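Local coordinates for protein eukaryotic Translation Initiation 4E (Schistosoma mansoni, PDB 3HXI) that binds the 7-methylguanosine mRNA cap, probably to initiate translation, and also binds a peptide of the regulator 4E-BP1, at residues A[73-77]-A[170-174]; A[111-117]-A[150-155]; A[79-83]-A[138-142]. One frame throughout, in Å; residues are numbered along the deposited sequence.

Interaction 1 (A[73-77]-A[170-174]). With GTG (7-methyl-guanosine-5'-triphosphate-5'-guanosine), chain C.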
loop_
_atom_site.group_PDB
_atom_site.type_symbol
_atom_site.label_atom_id
_atom_site.label_comp_id
_atom_site.label_asym_id
_atom_site.label_seq_id
_atom_site.Cartn_x
_atom_site.Cartn_y
_atom_site.Cartn_z
ATOM N N PRO A 73 10.238 0.148 -4.325
ATOM C CA PRO A 73 8.968 -0.550 -4.514
ATOM C C PRO A 73 9.079 -1.734 -5.480
ATOM O O PRO A 73 8.446 -1.736 -6.537
ATOM C CB PRO A 73 8.072 0.543 -5.111
ATOM C CG PRO A 73 9.009 1.385 -5.892
ATOM C CD PRO A 73 10.298 1.403 -5.111
ATOM N N LYS A 74 9.880 -2.736 -5.126
ATOM C CA LYS A 74 10.032 -3.906 -5.977
ATOM C C LYS A 74 10.493 -5.087 -5.145
ATOM O O LYS A 74 11.059 -4.902 -4.060
ATOM C CB LYS A 74 10.984 -3.633 -7.163
ATOM C CG LYS A 74 12.438 -3.358 -6.797
ATOM C CD LYS A 74 13.196 -2.644 -7.944
ATOM C CE LYS A 74 13.719 -3.604 -9.022
ATOM N NZ LYS A 74 14.955 -3.068 -9.708
ATOM N N TRP A 75 10.227 -6.302 -5.633
ATOM C CA TRP A 75 10.488 -7.503 -4.853
ATOM C C TRP A 75 11.961 -7.578 -4.496
ATOM O O TRP A 75 12.338 -8.123 -3.441
ATOM C CB TRP A 75 10.130 -8.762 -5.647
ATOM C CG TRP A 75 8.663 -8.935 -5.988
ATOM C CD1 TRP A 75 7.586 -8.685 -5.183
ATOM C CD2 TRP A 75 8.138 -9.444 -7.217
ATOM N NE1 TRP A 75 6.414 -8.969 -5.854
ATOM C CE2 TRP A 75 6.725 -9.455 -7.098
ATOM C CE3 TRP A 75 8.722 -9.907 -8.403
ATOM C CZ2 TRP A 75 5.896 -9.898 -8.119
ATOM C CZ3 TRP A 75 7.889 -10.358 -9.428
ATOM C CH2 TRP A 75 6.492 -10.344 -9.281
ATOM N N GLU A 76 12.785 -7.029 -5.384
ATOM C CA GLU A 76 14.247 -7.168 -5.292
ATOM C C GLU A 76 14.908 -6.484 -4.078
ATOM O O GLU A 76 16.043 -6.849 -3.701
ATOM C CB GLU A 76 14.901 -6.755 -6.617
ATOM C CG GLU A 76 14.632 -7.751 -7.764
ATOM C CD GLU A 76 13.213 -7.694 -8.347
ATOM O OE1 GLU A 76 12.517 -6.658 -8.240
ATOM O OE2 GLU A 76 12.791 -8.720 -8.921
ATOM N N ASP A 77 14.202 -5.531 -3.460
ATOM C CA ASP A 77 14.663 -4.852 -2.242
ATOM C C ASP A 77 14.801 -5.811 -1.064
ATOM O O ASP A 77 13.925 -6.658 -0.863
ATOM C CB ASP A 77 13.696 -3.722 -1.872
ATOM C CG ASP A 77 14.297 -2.745 -0.872
ATOM O OD1 ASP A 77 14.765 -1.686 -1.307
ATOM O OD2 ASP A 77 14.302 -3.035 0.337
ATOM N N VAL A 170 6.141 -13.212 -1.484
ATOM C CA VAL A 170 6.811 -12.817 -2.730
ATOM C C VAL A 170 7.064 -14.010 -3.670
ATOM O O VAL A 170 6.844 -13.926 -4.869
ATOM C CB VAL A 170 8.123 -12.021 -2.443
ATOM C CG1 VAL A 170 8.898 -11.786 -3.724
ATOM C CG2 VAL A 170 7.786 -10.675 -1.801
ATOM N N SER A 171 7.493 -15.140 -3.122
ATOM C CA SER A 171 7.730 -16.327 -3.960
ATOM C C SER A 171 6.490 -16.683 -4.808
ATOM O O SER A 171 6.594 -16.930 -6.026
ATOM C CB SER A 171 8.201 -17.506 -3.098
ATOM O OG SER A 171 7.279 -17.796 -2.058
ATOM N N ASP A 172 5.316 -16.649 -4.177
ATOM C CA ASP A 172 4.054 -16.902 -4.874
ATOM C C ASP A 172 3.704 -15.808 -5.880
ATOM O O ASP A 172 3.126 -16.098 -6.930
ATOM C CB ASP A 172 2.900 -17.086 -3.876
ATOM C CG ASP A 172 3.080 -18.310 -2.982
ATOM O OD1 ASP A 172 3.879 -19.212 -3.315
ATOM O OD2 ASP A 172 2.438 -18.362 -1.921
ATOM N N GLN A 173 4.031 -14.555 -5.551
ATOM C CA GLN A 173 3.823 -13.430 -6.469
ATOM C C GLN A 173 4.690 -13.590 -7.723
ATOM O O GLN A 173 4.214 -13.410 -8.838
ATOM C CB GLN A 173 4.140 -12.094 -5.789
ATOM C CG GLN A 173 3.195 -11.701 -4.652
ATOM C CD GLN A 173 3.604 -10.394 -3.984
ATOM O OE1 GLN A 173 3.837 -9.402 -4.648
ATOM N NE2 GLN A 173 3.712 -10.406 -2.673
ATOM N N ARG A 174 5.957 -13.939 -7.528
ATOM C CA ARG A 174 6.891 -14.148 -8.634
ATOM C C ARG A 174 6.381 -15.175 -9.633
ATOM O O ARG A 174 6.496 -14.989 -10.855
ATOM C CB ARG A 174 8.252 -14.608 -8.111
ATOM C CG ARG A 174 8.975 -13.585 -7.250
ATOM C CD ARG A 174 10.389 -14.065 -6.926
ATOM N NE ARG A 174 11.289 -12.956 -6.634
ATOM C CZ ARG A 174 11.738 -12.099 -7.548
ATOM N NH1 ARG A 174 11.368 -12.216 -8.817
ATOM N NH2 ARG A 174 12.559 -11.123 -7.196
HETATM P PA GTG C . 1.158 -7.204 -11.837
HETATM O O1A GTG C . 1.002 -5.889 -12.552
HETATM O O2A GTG C . 1.166 -7.295 -10.326
HETATM O O3A GTG C . 0.125 -8.315 -12.361
HETATM P PB GTG C . -1.167 -8.151 -13.275
HETATM O O1B GTG C . -2.110 -7.115 -12.714
HETATM O O2B GTG C . -1.668 -9.571 -13.515
HETATM O O3B GTG C . -0.494 -7.660 -14.651
HETATM N N9A GTG C . 6.510 -7.403 -11.652
HETATM C C8A GTG C . 5.607 -7.006 -10.750
HETATM N N7A GTG C . 6.254 -6.637 -9.622
HETATM C C7X GTG C . 5.567 -6.135 -8.406
HETATM C C5A GTG C . 7.561 -6.810 -9.836
HETATM C C6A GTG C . 8.671 -6.589 -9.013
HETATM O O6A GTG C . 8.578 -6.151 -7.843
HETATM N N1A GTG C . 9.897 -6.886 -9.513
HETATM C C2A GTG C . 10.022 -7.360 -10.794
HETATM N N2A GTG C . 11.226 -7.656 -11.316
HETATM N N3A GTG C . 8.945 -7.566 -11.584
HETATM C C4A GTG C . 7.717 -7.286 -11.114
HETATM O O5D GTG C . 2.551 -7.793 -12.307
HETATM C C5D GTG C . 2.782 -7.991 -13.698
HETATM C C4D GTG C . 4.213 -8.435 -13.906
HETATM O O4D GTG C . 5.074 -7.360 -13.561
HETATM C C3D GTG C . 4.635 -9.591 -13.022
HETATM O O3D GTG C . 4.219 -10.841 -13.567
HETATM C C2D GTG C . 6.135 -9.421 -13.003
HETATM O O2D GTG C . 6.703 -9.973 -14.201
HETATM C C1D GTG C . 6.281 -7.904 -13.029
HETATM P PG GTG C . -1.247 -7.121 -15.964
HETATM O O1G GTG C . -2.636 -6.635 -15.693
HETATM O O2G GTG C . -1.006 -8.117 -17.085
HETATM O O5E GTG C . -0.321 -5.846 -16.277
HETATM C C5E GTG C . -0.405 -4.680 -15.460
HETATM C C4E GTG C . 0.490 -3.594 -16.019
HETATM O O4E GTG C . 1.848 -4.040 -15.958
HETATM C C3E GTG C . 0.220 -3.297 -17.483
HETATM O O3E GTG C . 0.596 -1.928 -17.709
HETATM C C2E GTG C . 1.198 -4.186 -18.237
HETATM O O2E GTG C . 1.531 -3.677 -19.539
HETATM C C1E GTG C . 2.389 -4.136 -17.291
HETATM N N9B GTG C . 3.304 -5.295 -17.284
HETATM C C8B GTG C . 2.685 -6.549 -16.923
HETATM N N7B GTG C . 3.837 -7.445 -16.960
HETATM C C5B GTG C . 4.946 -6.708 -17.270
HETATM C C6B GTG C . 6.370 -7.048 -17.437
HETATM O O6B GTG C . 6.712 -8.250 -17.271
HETATM N N1B GTG C . 7.232 -6.049 -17.779
HETATM C C2B GTG C . 6.812 -4.748 -17.951
HETATM N N2B GTG C . 7.685 -3.764 -18.281
HETATM N N3B GTG C . 5.518 -4.372 -17.807
HETATM C C4B GTG C . 4.593 -5.292 -17.466
#

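Interaction 2 (A[111-117]-A[150-155])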
loop_
_atom_site.group_PDB
_atom_site.type_symbol
_atom_site.label_atom_id
_atom_site.label_comp_id
_atom_site.label_asym_id
_atom_site.label_seq_id
_atom_site.Cartn_x
_atom_site.Cartn_y
_atom_site.Cartn_z
ATOM N N ASP A 111 -1.188 3.886 12.330
ATOM C CA ASP A 111 -2.275 3.660 13.288
ATOM C C ASP A 111 -2.491 2.170 13.575
ATOM O O ASP A 111 -3.600 1.646 13.451
ATOM C CB ASP A 111 -3.580 4.357 12.862
ATOM C CG ASP A 111 -4.522 4.566 14.033
ATOM O OD1 ASP A 111 -4.021 4.572 15.180
ATOM O OD2 ASP A 111 -5.741 4.721 13.817
ATOM N N TRP A 112 -1.389 1.507 13.928
ATOM C CA TRP A 112 -1.348 0.093 14.291
ATOM C C TRP A 112 -1.266 0.066 15.796
ATOM O O TRP A 112 -0.737 0.995 16.389
ATOM C CB TRP A 112 -0.079 -0.578 13.725
ATOM C CG TRP A 112 0.126 -0.292 12.270
ATOM C CD1 TRP A 112 0.972 0.637 11.722
ATOM C CD2 TRP A 112 -0.566 -0.899 11.173
ATOM N NE1 TRP A 112 0.866 0.624 10.357
ATOM C CE2 TRP A 112 -0.073 -0.299 9.987
ATOM C CE3 TRP A 112 -1.546 -1.898 11.075
ATOM C CZ2 TRP A 112 -0.534 -0.659 8.708
ATOM C CZ3 TRP A 112 -2.015 -2.253 9.801
ATOM C CH2 TRP A 112 -1.494 -1.645 8.635
ATOM N N ASP A 113 -1.756 -1.006 16.408
ATOM C CA ASP A 113 -1.719 -1.118 17.865
ATOM C C ASP A 113 -0.292 -1.110 18.439
ATOM O O ASP A 113 -0.046 -0.472 19.475
ATOM C CB ASP A 113 -2.516 -2.340 18.336
ATOM C CG ASP A 113 -4.038 -2.168 18.174
ATOM O OD1 ASP A 113 -4.526 -1.016 18.081
ATOM O OD2 ASP A 113 -4.757 -3.197 18.158
ATOM N N THR A 114 0.643 -1.773 17.752
ATOM C CA THR A 114 1.981 -2.045 18.285
ATOM C C THR A 114 3.102 -1.560 17.368
ATOM O O THR A 114 2.931 -1.515 16.149
ATOM C CB THR A 114 2.172 -3.564 18.538
ATOM O OG1 THR A 114 2.230 -4.247 17.286
ATOM C CG2 THR A 114 1.010 -4.141 19.334
ATOM N N ASP A 115 4.251 -1.217 17.960
ATOM C CA ASP A 115 5.455 -0.840 17.216
ATOM C C ASP A 115 5.829 -1.926 16.222
ATOM O O ASP A 115 6.225 -1.633 15.099
ATOM C CB ASP A 115 6.648 -0.581 18.159
ATOM C CG ASP A 115 6.458 0.653 19.054
ATOM O OD1 ASP A 115 5.431 1.373 18.923
ATOM O OD2 ASP A 115 7.338 0.884 19.927
ATOM N N GLU A 116 5.678 -3.180 16.644
ATOM C CA GLU A 116 6.056 -4.330 15.842
ATOM C C GLU A 116 5.294 -4.426 14.516
ATOM O O GLU A 116 5.867 -4.808 13.496
ATOM C CB GLU A 116 5.870 -5.615 16.645
ATOM C CG GLU A 116 6.285 -6.870 15.897
ATOM C CD GLU A 116 7.801 -7.111 15.902
ATOM O OE1 GLU A 116 8.548 -6.424 16.633
ATOM O OE2 GLU A 116 8.240 -8.018 15.164
ATOM N N GLU A 117 4.008 -4.083 14.527
ATOM C CA GLU A 117 3.240 -4.063 13.274
ATOM C C GLU A 117 3.772 -3.014 12.309
ATOM O O GLU A 117 3.887 -3.266 11.109
ATOM C CB GLU A 117 1.764 -3.828 13.542
ATOM C CG GLU A 117 1.063 -5.009 14.195
ATOM C CD GLU A 117 -0.274 -4.629 14.770
ATOM O OE1 GLU A 117 -0.295 -4.094 15.900
ATOM O OE2 GLU A 117 -1.309 -4.851 14.091
ATOM N N SER A 150 -2.650 -9.587 12.621
ATOM C CA SER A 150 -3.198 -8.345 13.205
ATOM C C SER A 150 -3.182 -7.160 12.220
ATOM O O SER A 150 -4.075 -6.306 12.256
ATOM C CB SER A 150 -2.502 -7.962 14.509
ATOM O OG SER A 150 -1.157 -7.600 14.262
ATOM N N ILE A 151 -2.188 -7.136 11.335
ATOM C CA ILE A 151 -2.130 -6.099 10.281
ATOM C C ILE A 151 -3.278 -6.298 9.311
ATOM O O ILE A 151 -3.979 -5.341 8.953
ATOM C CB ILE A 151 -0.778 -6.091 9.558
ATOM C CG1 ILE A 151 0.290 -5.465 10.454
ATOM C CG2 ILE A 151 -0.849 -5.331 8.198
ATOM C CD1 ILE A 151 1.676 -5.604 9.907
ATOM N N GLY A 152 -3.483 -7.546 8.891
ATOM C CA GLY A 152 -4.569 -7.867 7.974
ATOM C C GLY A 152 -5.911 -7.494 8.574
ATOM O O GLY A 152 -6.759 -6.916 7.889
ATOM N N ARG A 153 -6.088 -7.805 9.864
ATOM C CA ARG A 153 -7.334 -7.488 10.559
ATOM C C ARG A 153 -7.593 -5.983 10.608
ATOM O O ARG A 153 -8.714 -5.537 10.321
ATOM C CB ARG A 153 -7.360 -8.125 11.957
ATOM C CG ARG A 153 -7.626 -9.633 11.904
ATOM C CD ARG A 153 -7.804 -10.276 13.272
ATOM N NE ARG A 153 -6.545 -10.808 13.795
ATOM C CZ ARG A 153 -5.796 -10.219 14.723
ATOM N NH1 ARG A 153 -4.675 -10.795 15.110
ATOM N NH2 ARG A 153 -6.162 -9.062 15.272
ATOM N N ARG A 154 -6.561 -5.211 10.926
ATOM C CA ARG A 154 -6.655 -3.740 10.972
ATOM C C ARG A 154 -6.956 -3.120 9.602
ATOM O O ARG A 154 -7.718 -2.155 9.518
ATOM C CB ARG A 154 -5.371 -3.153 11.595
ATOM C CG ARG A 154 -5.252 -1.614 11.639
ATOM C CD ARG A 154 -6.358 -0.913 12.437
ATOM N NE ARG A 154 -6.653 -1.549 13.723
ATOM C CZ ARG A 154 -6.055 -1.255 14.880
ATOM N NH1 ARG A 154 -5.117 -0.320 14.940
ATOM N NH2 ARG A 154 -6.410 -1.896 15.996
ATOM N N ILE A 155 -6.344 -3.659 8.540
ATOM C CA ILE A 155 -6.624 -3.204 7.164
ATOM C C ILE A 155 -8.117 -3.378 6.857
ATOM O O ILE A 155 -8.764 -2.463 6.310
ATOM C CB ILE A 155 -5.778 -3.979 6.126
ATOM C CG1 ILE A 155 -4.297 -3.602 6.221
ATOM C CG2 ILE A 155 -6.243 -3.702 4.673
ATOM C CD1 ILE A 155 -3.374 -4.461 5.306
#

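Interaction 3 (A[79-83]-A[138-142]). With GTG (7-methyl-guanosine-5'-triphosphate-5'-guanosine), chain C.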
loop_
_atom_site.group_PDB
_atom_site.type_symbol
_atom_site.label_atom_id
_atom_site.label_comp_id
_atom_site.label_asym_id
_atom_site.label_seq_id
_atom_site.Cartn_x
_atom_site.Cartn_y
_atom_site.Cartn_z
ATOM N N LYS A 79 14.323 -5.499 1.980
ATOM C CA LYS A 79 13.167 -5.421 2.873
ATOM C C LYS A 79 11.901 -6.068 2.290
ATOM O O LYS A 79 10.966 -6.353 3.032
ATOM C CB LYS A 79 12.891 -3.972 3.281
ATOM C CG LYS A 79 14.010 -3.318 4.102
ATOM C CD LYS A 79 14.008 -3.763 5.537
ATOM C CE LYS A 79 12.760 -3.275 6.265
ATOM N NZ LYS A 79 12.654 -3.957 7.586
ATOM N N ASN A 80 11.885 -6.302 0.983
ATOM C CA ASN A 80 10.741 -6.988 0.333
ATOM C C ASN A 80 10.985 -8.443 -0.039
ATOM O O ASN A 80 10.039 -9.223 -0.099
ATOM C CB ASN A 80 10.275 -6.244 -0.931
ATOM C CG ASN A 80 9.790 -4.827 -0.648
ATOM O OD1 ASN A 80 9.116 -4.568 0.354
ATOM N ND2 ASN A 80 10.114 -3.907 -1.548
ATOM N N GLU A 81 12.236 -8.821 -0.288
ATOM C CA GLU A 81 12.520 -10.116 -0.924
ATOM C C GLU A 81 12.017 -11.353 -0.152
ATOM O O GLU A 81 11.670 -12.370 -0.768
ATOM C CB GLU A 81 14.003 -10.239 -1.275
ATOM C CG GLU A 81 14.955 -10.142 -0.098
ATOM C CD GLU A 81 16.393 -10.402 -0.498
ATOM O OE1 GLU A 81 17.298 -9.870 0.177
ATOM O OE2 GLU A 81 16.606 -11.153 -1.475
ATOM N N ASN A 82 11.958 -11.251 1.172
ATOM C CA ASN A 82 11.481 -12.340 2.012
ATOM C C ASN A 82 10.121 -12.055 2.612
ATOM O O ASN A 82 9.682 -12.724 3.563
ATOM C CB ASN A 82 12.523 -12.663 3.080
ATOM C CG ASN A 82 13.849 -13.106 2.470
ATOM O OD1 ASN A 82 14.910 -12.647 2.875
ATOM N ND2 ASN A 82 13.782 -13.971 1.470
ATOM N N GLY A 83 9.434 -11.086 2.005
ATOM C CA GLY A 83 8.138 -10.637 2.491
ATOM C C GLY A 83 6.923 -11.181 1.755
ATOM O O GLY A 83 6.927 -12.272 1.144
ATOM N N TRP A 138 2.399 -4.346 1.294
ATOM C CA TRP A 138 3.593 -5.180 1.296
ATOM C C TRP A 138 4.234 -5.139 2.678
ATOM O O TRP A 138 4.393 -4.049 3.254
ATOM C CB TRP A 138 4.568 -4.601 0.274
ATOM C CG TRP A 138 4.213 -4.882 -1.169
ATOM C CD1 TRP A 138 2.959 -5.010 -1.726
ATOM C CD2 TRP A 138 5.145 -5.047 -2.237
ATOM N NE1 TRP A 138 3.070 -5.239 -3.086
ATOM C CE2 TRP A 138 4.401 -5.279 -3.418
ATOM C CE3 TRP A 138 6.550 -5.010 -2.312
ATOM C CZ2 TRP A 138 5.017 -5.500 -4.662
ATOM C CZ3 TRP A 138 7.157 -5.230 -3.535
ATOM C CH2 TRP A 138 6.387 -5.453 -4.706
ATOM N N LEU A 139 4.587 -6.325 3.177
ATOM C CA LEU A 139 5.120 -6.557 4.518
ATOM C C LEU A 139 6.513 -7.150 4.393
ATOM O O LEU A 139 6.817 -7.818 3.405
ATOM C CB LEU A 139 4.230 -7.553 5.272
ATOM C CG LEU A 139 2.792 -7.135 5.608
ATOM C CD1 LEU A 139 2.212 -8.043 6.694
ATOM C CD2 LEU A 139 2.757 -5.697 6.109
ATOM N N THR A 140 7.353 -6.940 5.397
ATOM C CA THR A 140 8.766 -7.321 5.270
ATOM C C THR A 140 9.067 -8.819 5.456
ATOM O O THR A 140 10.112 -9.301 4.992
ATOM C CB THR A 140 9.655 -6.478 6.202
ATOM O OG1 THR A 140 11.028 -6.632 5.823
ATOM C CG2 THR A 140 9.466 -6.899 7.643
ATOM N N SER A 141 8.188 -9.528 6.160
ATOM C CA SER A 141 8.325 -10.977 6.339
ATOM C C SER A 141 7.123 -11.723 5.764
ATOM O O SER A 141 6.124 -11.102 5.401
ATOM C CB SER A 141 8.483 -11.319 7.819
ATOM O OG SER A 141 7.212 -11.339 8.444
ATOM N N ASP A 142 7.223 -13.051 5.689
ATOM C CA ASP A 142 6.088 -13.884 5.251
ATOM C C ASP A 142 5.706 -14.905 6.309
ATOM O O ASP A 142 4.844 -15.748 6.084
ATOM C CB ASP A 142 6.389 -14.581 3.911
ATOM C CG ASP A 142 7.559 -15.575 4.001
ATOM O OD1 ASP A 142 8.214 -15.818 2.971
ATOM O OD2 ASP A 142 7.833 -16.091 5.104
HETATM P PA GTG C . 1.158 -7.204 -11.837
HETATM O O1A GTG C . 1.002 -5.889 -12.552
HETATM O O2A GTG C . 1.166 -7.295 -10.326
HETATM O O3A GTG C . 0.125 -8.315 -12.361
HETATM P PB GTG C . -1.167 -8.151 -13.275
HETATM O O1B GTG C . -2.110 -7.115 -12.714
HETATM O O2B GTG C . -1.668 -9.571 -13.515
HETATM O O3B GTG C . -0.494 -7.660 -14.651
HETATM N N9A GTG C . 6.510 -7.403 -11.652
HETATM C C8A GTG C . 5.607 -7.006 -10.750
HETATM N N7A GTG C . 6.254 -6.637 -9.622
HETATM C C7X GTG C . 5.567 -6.135 -8.406
HETATM C C5A GTG C . 7.561 -6.810 -9.836
HETATM C C6A GTG C . 8.671 -6.589 -9.013
HETATM O O6A GTG C . 8.578 -6.151 -7.843
HETATM N N1A GTG C . 9.897 -6.886 -9.513
HETATM C C2A GTG C . 10.022 -7.360 -10.794
HETATM N N2A GTG C . 11.226 -7.656 -11.316
HETATM N N3A GTG C . 8.945 -7.566 -11.584
HETATM C C4A GTG C . 7.717 -7.286 -11.114
HETATM O O5D GTG C . 2.551 -7.793 -12.307
HETATM C C5D GTG C . 2.782 -7.991 -13.698
HETATM C C4D GTG C . 4.213 -8.435 -13.906
HETATM O O4D GTG C . 5.074 -7.360 -13.561
HETATM C C3D GTG C . 4.635 -9.591 -13.022
HETATM O O3D GTG C . 4.219 -10.841 -13.567
HETATM C C2D GTG C . 6.135 -9.421 -13.003
HETATM O O2D GTG C . 6.703 -9.973 -14.201
HETATM C C1D GTG C . 6.281 -7.904 -13.029
HETATM P PG GTG C . -1.247 -7.121 -15.964
HETATM O O1G GTG C . -2.636 -6.635 -15.693
HETATM O O2G GTG C . -1.006 -8.117 -17.085
HETATM O O5E GTG C . -0.321 -5.846 -16.277
HETATM C C5E GTG C . -0.405 -4.680 -15.460
HETATM C C4E GTG C . 0.490 -3.594 -16.019
HETATM O O4E GTG C . 1.848 -4.040 -15.958
HETATM C C3E GTG C . 0.220 -3.297 -17.483
HETATM O O3E GTG C . 0.596 -1.928 -17.709
HETATM C C2E GTG C . 1.198 -4.186 -18.237
HETATM O O2E GTG C . 1.531 -3.677 -19.539
HETATM C C1E GTG C . 2.389 -4.136 -17.291
HETATM N N9B GTG C . 3.304 -5.295 -17.284
HETATM C C8B GTG C . 2.685 -6.549 -16.923
HETATM N N7B GTG C . 3.837 -7.445 -16.960
HETATM C C5B GTG C . 4.946 -6.708 -17.270
HETATM C C6B GTG C . 6.370 -7.048 -17.437
HETATM O O6B GTG C . 6.712 -8.250 -17.271
HETATM N N1B GTG C . 7.232 -6.049 -17.779
HETATM C C2B GTG C . 6.812 -4.748 -17.951
HETATM N N2B GTG C . 7.685 -3.764 -18.281
HETATM N N3B GTG C . 5.518 -4.372 -17.807
HETATM C C4B GTG C . 4.593 -5.292 -17.466
HETATM O O HOH W 1 7.067 -7.566 0.655
HETATM O O HOH W 2 12.320 -9.258 3.142
HETATM O O HOH W 3 10.075 -13.914 5.932
HETATM O O HOH W 4 8.509 -14.414 0.858
#

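Interaction 1 (A[73-77]-A[170-174])
The cap-binding slot of the eIF4E fold is built around W75, whose indole is held from behind by helix 170-175 while the 7-methylguanine base lies across its opposite face. V170 lays CG1 over the five-membered ring, 4.0 Å from its centroid and 28° off the normal. One turn on, Q173 reaches the ring edge in its plane and accepts a hydrogen bond from W75 NE1 to OE1 (2.9 Å, 155°), which probably helps to set the rotation of the indole. R174 works twice: its CG sits 4.2 Å from the six-membered-ring centroid, and its guanidinium carries on to a salt bridge with E76. The carboxylate of E76, on the K74-D77 type I turn, also reads the base, accepting from GTG N1A at OE1 (2.9 Å) and weakly from N2A at OE2. In eIF4E proteins two tryptophans usually sandwich the base, and W75 fits one such wall. W75 N gives a hydrogen bond to GTG O6A at 2.8 Å, and R174 NH2 to E76 OE2 at 3.0 Å.

Interaction 2 (A[111-117]-A[150-155])
R154 projects toward 111-117: chi1 is t, but chi2 and chi3 are p, a curl that brings its guanidinium edge to D111 and D113. NH1 donates to D111 O at 2.9 Å, and NH2 forms a salt bridge with D113 OD1 at 2.9 Å. Its aliphatic part stays against W112, CG lying 3.8 Å from CE3. With chi1 m and chi2 near 100°, W112 turns its six-membered ring to helix 145-159, where CZ3 meets I151 CG2 at 3.7 Å. T114 and E117 form a capping box that starts helix 115-120: T114 (chi1 p) accepts from E117 N at OG1 (3.3 Å), and E117 OE1 accepts from T114 N (3.1 Å). These two helices lie on the convex dorsal side of the eIF4E fold, and the bound 4E-BP1 peptide meets W112 O and D115 through basic side chains. With chi1 m and chi2 t, E117 places its carboxylate beside S150, OE2 lying 2.8 Å from OG, with T147 O a second acceptor within reach of that hydroxyl.

Interaction 3 (A[79-83]-A[138-142])
The amide of N80 overlaps the edge of the W138 indole, CG lying 3.6 Å from CE3 near the ring plane. Farther round the rim of the indole, also near the ring plane, W138 CZ2 is 3.8 Å from GTG C7X, consistent with the tryptophan that meets the methyl group of the cap in other eIF4E proteins. N80 ND2 is bound to K74 O, outside the two segments, while OD1 has no partner in the model. Beyond W138 the strand 134-139 runs out into a turn that grips residues 79-83, the short helix and the link to strand 84-89. T140 OG1 donates to K79 O at 2.8 Å, the one direct hydrogen bond across the segments. The backbones come nearest at G83, whose CA is 3.9 Å from the CA of S141 and 3.2 Å from L139 O, the latter a CA-H...O contact; an ideal CB would clash with that oxygen at 2.1 Å. Water 1 donates to L139 O (2.8 Å) and weakly to N80 O; water 2 accepts from N82 N (2.8 Å) and donates to T140 O (2.9 Å); water 4 joins G83 O (2.7 Å) to D142 OD1 (2.6 Å). With so few direct polar links, the two segments are held largely by backbone proximity and solvent bridges where the pairing of strands 84-89 and 134-139 gives way to loops.

Interactions 1 and 3 lie on the cap side, centres 8 Å apart, and both touch GTG. They join directly: besides the K74-N80 bond, V170 N to G83 O is a probable hydrogen bond of 2.9 Å, while the rings of W75 and W138 meet with planes about 10° apart. Interaction 1 is the most buried of the three and pairs aromatic packing with charge; partly buried interaction 3 relies on backbone and water. Interaction 2, also partly buried, lies 22 Å from interaction 1 between centres, combining salt bridge and apolar packing beside the 4E-BP1 peptide. It meets interaction 3 through I151 CD1 and L139 CD2, 4.0 Å apart, where helix 145-159 packs on strand 134-139.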